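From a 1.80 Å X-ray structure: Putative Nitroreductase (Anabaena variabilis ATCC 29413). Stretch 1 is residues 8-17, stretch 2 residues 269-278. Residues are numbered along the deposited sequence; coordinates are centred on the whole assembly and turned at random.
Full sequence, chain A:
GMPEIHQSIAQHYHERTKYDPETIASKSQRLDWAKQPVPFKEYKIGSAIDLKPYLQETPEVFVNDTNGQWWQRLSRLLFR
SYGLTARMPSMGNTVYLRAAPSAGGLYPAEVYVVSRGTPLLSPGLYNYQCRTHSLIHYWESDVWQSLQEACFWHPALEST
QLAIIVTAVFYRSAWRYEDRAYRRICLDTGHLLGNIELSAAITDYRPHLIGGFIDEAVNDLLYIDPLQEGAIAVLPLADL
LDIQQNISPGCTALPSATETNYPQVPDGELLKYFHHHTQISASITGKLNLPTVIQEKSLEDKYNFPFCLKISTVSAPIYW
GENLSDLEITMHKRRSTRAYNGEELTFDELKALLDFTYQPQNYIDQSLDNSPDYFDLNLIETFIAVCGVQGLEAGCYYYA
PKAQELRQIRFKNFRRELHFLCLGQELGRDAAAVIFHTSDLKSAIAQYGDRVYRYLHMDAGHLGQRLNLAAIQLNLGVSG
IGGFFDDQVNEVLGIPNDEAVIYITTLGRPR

Stretch 1 8-17: SIAQHYHERT
Stretch 2, residues 269-278: ELLKYFHHHT

Two helices, 9-16 and 270-276, pack almost antiparallel; they are far apart in sequence, with touching residues at least 254 positions apart. Their N-to-C directions make an angle of 156° (signed crossing angle -156°), and their axes come no closer than 10.7 Å, a spacing that leaves room for aromatic rings and branched side chains between the backbones. The register is set by Ile9 and Phe274, whose CA atoms lie 7.2 Å apart; from there the first helix runs toward Leu270 and ends with Arg16 beside it. The contact buries 478 Å², both sides summed, and no hydrogen bond crosses it.

Backbone conformation is plainly helical, with phi/psi from -61/-35 at Ile9 to -59/-46 at Glu15 and -74/-38 at Leu270 to -64/-42 at His275. Ser8 (-96/173) occupies the N-cap position, but its side chain makes no capping bond; Ser8 O accepts from His12 N at 3.1 Å. The series continues through Tyr13 N to Ile9 O at 2.8 Å and, in the second helix, Phe274 N to Leu270 O at 2.8 Å. His277 (-112/21) is the first residue to leave helical phi/psi there.

One aromatic pair spans the contact. The CA-to-CB bonds of Tyr13 (chi1 173°, t; chi2 85°) and Phe274 (chi1 -173°, t; chi2 51°) both point toward the other stretch. Their ring planes are within 6° of parallel and their centroids 4.7 Å apart, but the rings are slid so far that they barely overlap. The slide puts Tyr13 CB over the Phe274 face, 3.9 Å from the ring centroid and 3° off its normal, as a CH-pi contact. Tyr13 CG and Phe274 CD2 approach to 3.7 Å, each over one face of the other's ring.

Apolar packing surrounds this pair. Ala10 supplies a small surface: Ala10 CA lies 3.5 Å from Phe274 CE1 and Ala10 CB 3.8 Å from Phe274 CZ, so the ring comes close to the backbone. Ile9 (chi1 t, chi2 p) sets Ile9 CG1 3.9 Å from Phe274 CD1 and Ile9 CD1 3.8 Å from Tyr273 CE1. The CA-to-CB bond of Tyr273 points sideways, but the end of its side chain (chi1 t) comes nearer. Leu270 (chi1 t, chi2 p) has the largest covered area, 106 Å². Leu270 CD1 meets Ile9 CD1 at 4.3 Å, while Leu270 CD2 lies 3.9 Å from Tyr13 CD1 and 3.8 Å from Arg16 CB.

Several hydrogen bonds involving side chains stay within one stretch; others reach elsewhere in the structure. Arg16 (m, t, p for chi1 to chi3) donates from Arg16 NH1 to His12 NE2 at 3.2 Å, one turn back; Leu270 CD2 lies over one face of its guanidinium, so the arginine combines a polar bond with apolar cover. Ser8 N donates at 3.0 Å to OE1 of Gln11, whose CA-to-CB bond points away from the second stretch. At this same end of the contact, His277 (chi1 -71°, m) donates from His277 ND1 to Tyr273 O at 2.7 Å, binding its imidazole back to the helix it follows.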

ATOM      1  N   SER A   8     -18.154 -15.428   5.685  1.00 20.18           N
ATOM      2  CA  SER A   8     -18.674 -14.086   5.496  1.00 18.57           C
ATOM      3  C   SER A   8     -18.251 -13.659   4.082  1.00 16.94           C
ATOM      4  O   SER A   8     -17.444 -14.336   3.417  1.00 16.93           O
ATOM      5  CB  SER A   8     -18.159 -13.118   6.564  1.00 19.48           C
ATOM      6  OG  SER A   8     -16.779 -12.923   6.400  1.00 19.47           O
ATOM      7  N   ILE A   9     -18.754 -12.504   3.652  1.00 16.10           N
ATOM      8  CA  ILE A   9     -18.540 -12.047   2.283  1.00 16.82           C
ATOM      9  C   ILE A   9     -17.061 -11.838   1.947  1.00 15.03           C
ATOM     10  O   ILE A   9     -16.663 -12.121   0.833  1.00 15.24           O
ATOM     11  CB  ILE A   9     -19.439 -10.800   1.936  1.00 17.17           C
ATOM     12  CG1 ILE A   9     -19.360 -10.452   0.424  1.00 21.82           C
ATOM     13  CG2 ILE A   9     -19.073  -9.625   2.830  1.00 15.05           C
ATOM     14  CD1 ILE A   9     -19.853 -11.539  -0.544  1.00 20.55           C
ATOM     15  N   ALA A  10     -16.229 -11.394   2.893  1.00 16.25           N
ATOM     16  CA  ALA A  10     -14.786 -11.242   2.605  1.00 15.91           C
ATOM     17  C   ALA A  10     -14.108 -12.598   2.304  1.00 18.13           C
ATOM     18  O   ALA A  10     -13.249 -12.693   1.420  1.00 17.42           O
ATOM     19  CB  ALA A  10     -14.088 -10.528   3.738  1.00 14.68           C
ATOM     20  N   GLN A  11     -14.489 -13.641   3.049  1.00 18.18           N
ATOM     21  CA  GLN A  11     -13.980 -14.996   2.778  1.00 15.61           C
ATOM     22  C   GLN A  11     -14.434 -15.501   1.408  1.00 15.21           C
ATOM     23  O   GLN A  11     -13.635 -16.062   0.644  1.00 16.48           O
ATOM     24  CB  GLN A  11     -14.403 -15.963   3.875  1.00 17.18           C
ATOM     25  CG  GLN A  11     -13.776 -15.649   5.220  1.00 18.63           C
ATOM     26  CD  GLN A  11     -14.367 -16.494   6.301  1.00 23.40           C
ATOM     27  OE1 GLN A  11     -15.529 -16.330   6.692  1.00 25.07           O
ATOM     28  NE2 GLN A  11     -13.571 -17.420   6.799  1.00 26.74           N
ATOM     29  N   HIS A  12     -15.690 -15.235   1.058  1.00 14.61           N
ATOM     30  CA  HIS A  12     -16.248 -15.644  -0.235  1.00 17.58           C
ATOM     31  C   HIS A  12     -15.520 -14.912  -1.370  1.00 14.63           C
ATOM     32  O   HIS A  12     -15.119 -15.531  -2.366  1.00 16.65           O
ATOM     33  CB  HIS A  12     -17.754 -15.347  -0.248  1.00 17.01           C
ATOM     34  CG  HIS A  12     -18.458 -15.728  -1.513  1.00 21.62           C
ATOM     35  ND1 HIS A  12     -18.626 -17.047  -1.894  1.00 20.42           N
ATOM     36  CD2 HIS A  12     -19.103 -14.977  -2.442  1.00 23.31           C
ATOM     37  CE1 HIS A  12     -19.306 -17.084  -3.029  1.00 28.20           C
ATOM     38  NE2 HIS A  12     -19.625 -15.849  -3.368  1.00 22.02           N
ATOM     39  N   TYR A  13     -15.394 -13.602  -1.214  1.00 17.13           N
ATOM     40  CA  TYR A  13     -14.653 -12.759  -2.161  1.00 15.52           C
ATOM     41  C   TYR A  13     -13.236 -13.358  -2.372  1.00 16.95           C
ATOM     42  O   TYR A  13     -12.769 -13.556  -3.495  1.00 15.46           O
ATOM     43  CB  TYR A  13     -14.568 -11.267  -1.682  1.00 16.89           C
ATOM     44  CG  TYR A  13     -13.650 -10.525  -2.613  1.00 15.20           C
ATOM     45  CD1 TYR A  13     -14.119  -9.988  -3.796  1.00 17.77           C
ATOM     46  CD2 TYR A  13     -12.302 -10.487  -2.375  1.00 16.79           C
ATOM     47  CE1 TYR A  13     -13.264  -9.426  -4.726  1.00 13.83           C
ATOM     48  CE2 TYR A  13     -11.413  -9.930  -3.301  1.00 17.29           C
ATOM     49  CZ  TYR A  13     -11.893  -9.397  -4.482  1.00 17.65           C
ATOM     50  OH  TYR A  13     -10.988  -8.876  -5.412  1.00 17.02           O
ATOM     51  N   HIS A  14     -12.556 -13.641  -1.276  1.00 15.82           N
ATOM     52  CA  HIS A  14     -11.199 -14.174  -1.363  1.00 16.05           C
ATOM     53  C   HIS A  14     -11.166 -15.488  -2.140  1.00 14.91           C
ATOM     54  O   HIS A  14     -10.397 -15.654  -3.071  1.00 16.27           O
ATOM     55  CB  HIS A  14     -10.599 -14.372   0.012  1.00 17.29           C
ATOM     56  CG  HIS A  14      -9.116 -14.540  -0.035  1.00 16.51           C
ATOM     57  ND1 HIS A  14      -8.279 -13.503  -0.375  1.00 16.08           N
ATOM     58  CD2 HIS A  14      -8.331 -15.625   0.155  1.00 16.46           C
ATOM     59  CE1 HIS A  14      -7.031 -13.943  -0.361  1.00 18.79           C
ATOM     60  NE2 HIS A  14      -7.033 -15.221  -0.035  1.00 16.73           N
ATOM     61  N   GLU A  15     -12.059 -16.398  -1.782  1.00 15.68           N
ATOM     62  CA  GLU A  15     -12.130 -17.690  -2.433  1.00 17.44           C
ATOM     63  C   GLU A  15     -12.381 -17.534  -3.937  1.00 17.76           C
ATOM     64  O   GLU A  15     -11.716 -18.171  -4.771  1.00 16.62           O
ATOM     65  CB  GLU A  15     -13.241 -18.524  -1.786  1.00 19.90           C
ATOM     66  CG  GLU A  15     -13.308 -19.953  -2.326  1.00 30.74           C
ATOM     67  CD  GLU A  15     -12.020 -20.781  -2.049  1.00 36.51           C
ATOM     68  OE1 GLU A  15     -11.306 -20.469  -1.077  1.00 27.23           O
ATOM     69  OE2 GLU A  15     -11.738 -21.744  -2.804  1.00 42.10           O
ATOM     70  N   ARG A  16     -13.328 -16.680  -4.287  1.00 16.33           N
ATOM     71  CA  ARG A  16     -13.665 -16.434  -5.690  1.00 17.48           C
ATOM     72  C   ARG A  16     -12.603 -15.763  -6.552  1.00 18.55           C
ATOM     73  O   ARG A  16     -12.681 -15.809  -7.799  1.00 18.36           O
ATOM     74  CB  ARG A  16     -14.995 -15.662  -5.778  1.00 18.16           C
ATOM     75  CG  ARG A  16     -16.097 -16.662  -5.436  1.00 24.72           C
ATOM     76  CD  ARG A  16     -17.404 -16.308  -5.764  1.00 29.90           C
ATOM     77  NE  ARG A  16     -17.623 -15.795  -7.119  1.00 20.15           N
ATOM     78  CZ  ARG A  16     -18.708 -15.080  -7.370  1.00 22.30           C
ATOM     79  NH1 ARG A  16     -19.574 -14.891  -6.393  1.00 23.71           N
ATOM     80  NH2 ARG A  16     -18.930 -14.543  -8.552  1.00 18.77           N
ATOM     81  N   THR A  17     -11.597 -15.206  -5.923  1.00 14.72           N
ATOM     82  CA  THR A  17     -10.567 -14.451  -6.632  1.00 16.51           C
ATOM     83  C   THR A  17      -9.181 -15.101  -6.618  1.00 16.82           C
ATOM     84  O   THR A  17      -8.209 -14.529  -7.101  1.00 17.66           O
ATOM     85  CB  THR A  17     -10.504 -13.002  -6.113  1.00 16.68           C
ATOM     86  OG1 THR A  17     -10.357 -12.974  -4.689  1.00 17.08           O
ATOM     87  CG2 THR A  17     -11.799 -12.255  -6.514  1.00 16.01           C
ATOM     88  N   GLU A 269     -19.842  -8.920 -10.985  1.00 15.57           N
ATOM     89  CA  GLU A 269     -20.629  -8.066 -10.107  1.00 16.59           C
ATOM     90  C   GLU A 269     -20.128  -8.100  -8.676  1.00 16.58           C
ATOM     91  O   GLU A 269     -20.583  -7.346  -7.825  1.00 15.41           O
ATOM     92  CB  GLU A 269     -22.071  -8.565 -10.168  1.00 14.42           C
ATOM     93  CG  GLU A 269     -22.683  -8.506 -11.596  1.00 15.01           C
ATOM     94  CD  GLU A 269     -24.056  -9.086 -11.725  1.00 17.83           C
ATOM     95  OE1 GLU A 269     -24.671  -9.447 -10.725  1.00 15.85           O
ATOM     96  OE2 GLU A 269     -24.543  -9.214 -12.887  1.00 16.71           O
ATOM     97  N   LEU A 270     -19.151  -8.969  -8.399  1.00 14.63           N
ATOM     98  CA  LEU A 270     -18.685  -9.167  -7.056  1.00 15.67           C
ATOM     99  C   LEU A 270     -17.831  -8.047  -6.483  1.00 16.17           C
ATOM    100  O   LEU A 270     -17.950  -7.738  -5.292  1.00 15.65           O
ATOM    101  CB  LEU A 270     -17.948 -10.513  -6.998  1.00 18.27           C
ATOM    102  CG  LEU A 270     -17.419 -10.938  -5.636  1.00 20.60           C
ATOM    103  CD1 LEU A 270     -18.519 -11.153  -4.639  1.00 19.65           C
ATOM    104  CD2 LEU A 270     -16.557 -12.218  -5.849  1.00 19.73           C
ATOM    105  N   LEU A 271     -16.971  -7.439  -7.296  1.00 16.06           N
ATOM    106  CA  LEU A 271     -16.120  -6.341  -6.820  1.00 15.93           C
ATOM    107  C   LEU A 271     -16.966  -5.187  -6.247  1.00 15.28           C
ATOM    108  O   LEU A 271     -16.746  -4.764  -5.112  1.00 15.41           O
ATOM    109  CB  LEU A 271     -15.252  -5.784  -7.960  1.00 17.13           C
ATOM    110  CG  LEU A 271     -14.229  -4.714  -7.527  1.00 18.10           C
ATOM    111  CD1 LEU A 271     -13.014  -4.722  -8.447  1.00 18.42           C
ATOM    112  CD2 LEU A 271     -14.834  -3.315  -7.451  1.00 18.00           C
ATOM    113  N   LYS A 272     -17.941  -4.688  -7.004  1.00 16.13           N
ATOM    114  CA  LYS A 272     -18.731  -3.553  -6.507  1.00 15.80           C
ATOM    115  C   LYS A 272     -19.628  -3.971  -5.346  1.00 17.67           C
ATOM    116  O   LYS A 272     -19.791  -3.208  -4.374  1.00 16.00           O
ATOM    117  CB  LYS A 272     -19.507  -2.844  -7.616  1.00 15.56           C
ATOM    118  CG  LYS A 272     -18.574  -2.154  -8.604  1.00 15.96           C
ATOM    119  CD  LYS A 272     -19.329  -1.284  -9.615  1.00 17.84           C
ATOM    120  CE  LYS A 272     -18.416  -0.765 -10.717  1.00 18.70           C
ATOM    121  NZ  LYS A 272     -19.072   0.191 -11.597  1.00 15.74           N
ATOM    122  N   TYR A 273     -20.210  -5.168  -5.450  1.00 15.83           N
ATOM    123  CA  TYR A 273     -20.970  -5.706  -4.344  1.00 16.74           C
ATOM    124  C   TYR A 273     -20.086  -5.672  -3.082  1.00 17.75           C
ATOM    125  O   TYR A 273     -20.481  -5.151  -2.025  1.00 14.87           O
ATOM    126  CB  TYR A 273     -21.461  -7.127  -4.636  1.00 16.06           C
ATOM    127  CG  TYR A 273     -22.288  -7.680  -3.485  1.00 13.58           C
ATOM    128  CD1 TYR A 273     -21.683  -8.328  -2.416  1.00 15.90           C
ATOM    129  CD2 TYR A 273     -23.675  -7.554  -3.478  1.00 16.03           C
ATOM    130  CE1 TYR A 273     -22.423  -8.795  -1.356  1.00 13.70           C
ATOM    131  CE2 TYR A 273     -24.415  -8.048  -2.434  1.00 13.16           C
ATOM    132  CZ  TYR A 273     -23.773  -8.647  -1.340  1.00 16.52           C
ATOM    133  OH  TYR A 273     -24.511  -9.152  -0.288  1.00 16.72           O
ATOM    134  N   PHE A 274     -18.866  -6.196  -3.196  1.00 14.17           N
ATOM    135  CA  PHE A 274     -17.995  -6.285  -2.029  1.00 14.42           C
ATOM    136  C   PHE A 274     -17.636  -4.905  -1.449  1.00 14.59           C
ATOM    137  O   PHE A 274     -17.710  -4.709  -0.219  1.00 15.09           O
ATOM    138  CB  PHE A 274     -16.758  -7.096  -2.363  1.00 17.48           C
ATOM    139  CG  PHE A 274     -15.885  -7.383  -1.187  1.00 15.21           C
ATOM    140  CD1 PHE A 274     -16.400  -7.928  -0.025  1.00 16.51           C
ATOM    141  CD2 PHE A 274     -14.518  -7.181  -1.272  1.00 18.76           C
ATOM    142  CE1 PHE A 274     -15.564  -8.210   1.071  1.00 15.98           C
ATOM    143  CE2 PHE A 274     -13.681  -7.498  -0.194  1.00 19.76           C
ATOM    144  CZ  PHE A 274     -14.217  -7.983   0.983  1.00 17.28           C
ATOM    145  N   HIS A 275     -17.348  -3.953  -2.314  1.00 15.75           N
ATOM    146  CA  HIS A 275     -17.013  -2.612  -1.835  1.00 16.46           C
ATOM    147  C   HIS A 275     -18.207  -1.986  -1.111  1.00 16.61           C
ATOM    148  O   HIS A 275     -18.050  -1.401  -0.049  1.00 15.56           O
ATOM    149  CB  HIS A 275     -16.557  -1.675  -2.948  1.00 16.45           C
ATOM    150  CG  HIS A 275     -16.103  -0.358  -2.429  1.00 17.05           C
ATOM    151  ND1 HIS A 275     -14.887  -0.197  -1.794  1.00 16.13           N
ATOM    152  CD2 HIS A 275     -16.743   0.836  -2.343  1.00 18.89           C
ATOM    153  CE1 HIS A 275     -14.799   1.051  -1.351  1.00 17.05           C
ATOM    154  NE2 HIS A 275     -15.897   1.703  -1.701  1.00 14.96           N
ATOM    155  N   HIS A 276     -19.406  -2.148  -1.664  1.00 16.23           N
ATOM    156  CA  HIS A 276     -20.582  -1.585  -1.033  1.00 15.72           C
ATOM    157  C   HIS A 276     -21.093  -2.374   0.161  1.00 16.52           C
ATOM    158  O   HIS A 276     -21.968  -1.897   0.877  1.00 17.55           O
ATOM    159  CB  HIS A 276     -21.690  -1.389  -2.053  1.00 14.63           C
ATOM    160  CG  HIS A 276     -21.437  -0.230  -2.958  1.00 14.92           C
ATOM    161  ND1 HIS A 276     -22.162   0.948  -2.875  1.00 17.82           N
ATOM    162  CD2 HIS A 276     -20.503  -0.037  -3.919  1.00 16.51           C
ATOM    163  CE1 HIS A 276     -21.708   1.797  -3.784  1.00 16.26           C
ATOM    164  NE2 HIS A 276     -20.684   1.238  -4.414  1.00 15.81           N
ATOM    165  N   HIS A 277     -20.520  -3.559   0.387  1.00 15.15           N
ATOM    166  CA  HIS A 277     -20.877  -4.372   1.529  1.00 16.50           C
ATOM    167  C   HIS A 277     -19.733  -4.478   2.556  1.00 18.61           C
ATOM    168  O   HIS A 277     -19.673  -5.419   3.351  1.00 18.92           O
ATOM    169  CB  HIS A 277     -21.384  -5.731   1.084  1.00 16.51           C
ATOM    170  CG  HIS A 277     -22.731  -5.675   0.439  1.00 13.12           C
ATOM    171  ND1 HIS A 277     -22.918  -5.161  -0.829  1.00 15.99           N
ATOM    172  CD2 HIS A 277     -23.955  -6.045   0.885  1.00 16.46           C
ATOM    173  CE1 HIS A 277     -24.199  -5.215  -1.134  1.00 16.07           C
ATOM    174  NE2 HIS A 277     -24.852  -5.764  -0.124  1.00 12.88           N
ATOM    175  N   THR A 278     -18.809  -3.519   2.494  1.00 17.40           N
ATOM    176  CA  THR A 278     -17.759  -3.384   3.488  1.00 18.34           C
ATOM    177  C   THR A 278     -17.772  -1.960   4.033  1.00 16.25           C
ATOM    178  O   THR A 278     -16.809  -1.495   4.653  1.00 17.13           O
ATOM    179  CB  THR A 278     -16.359  -3.724   2.963  1.00 17.08           C
ATOM    180  OG1 THR A 278     -16.108  -3.075   1.713  1.00 17.50           O
ATOM    181  CG2 THR A 278     -16.209  -5.258   2.808  1.00 16.10           C
TER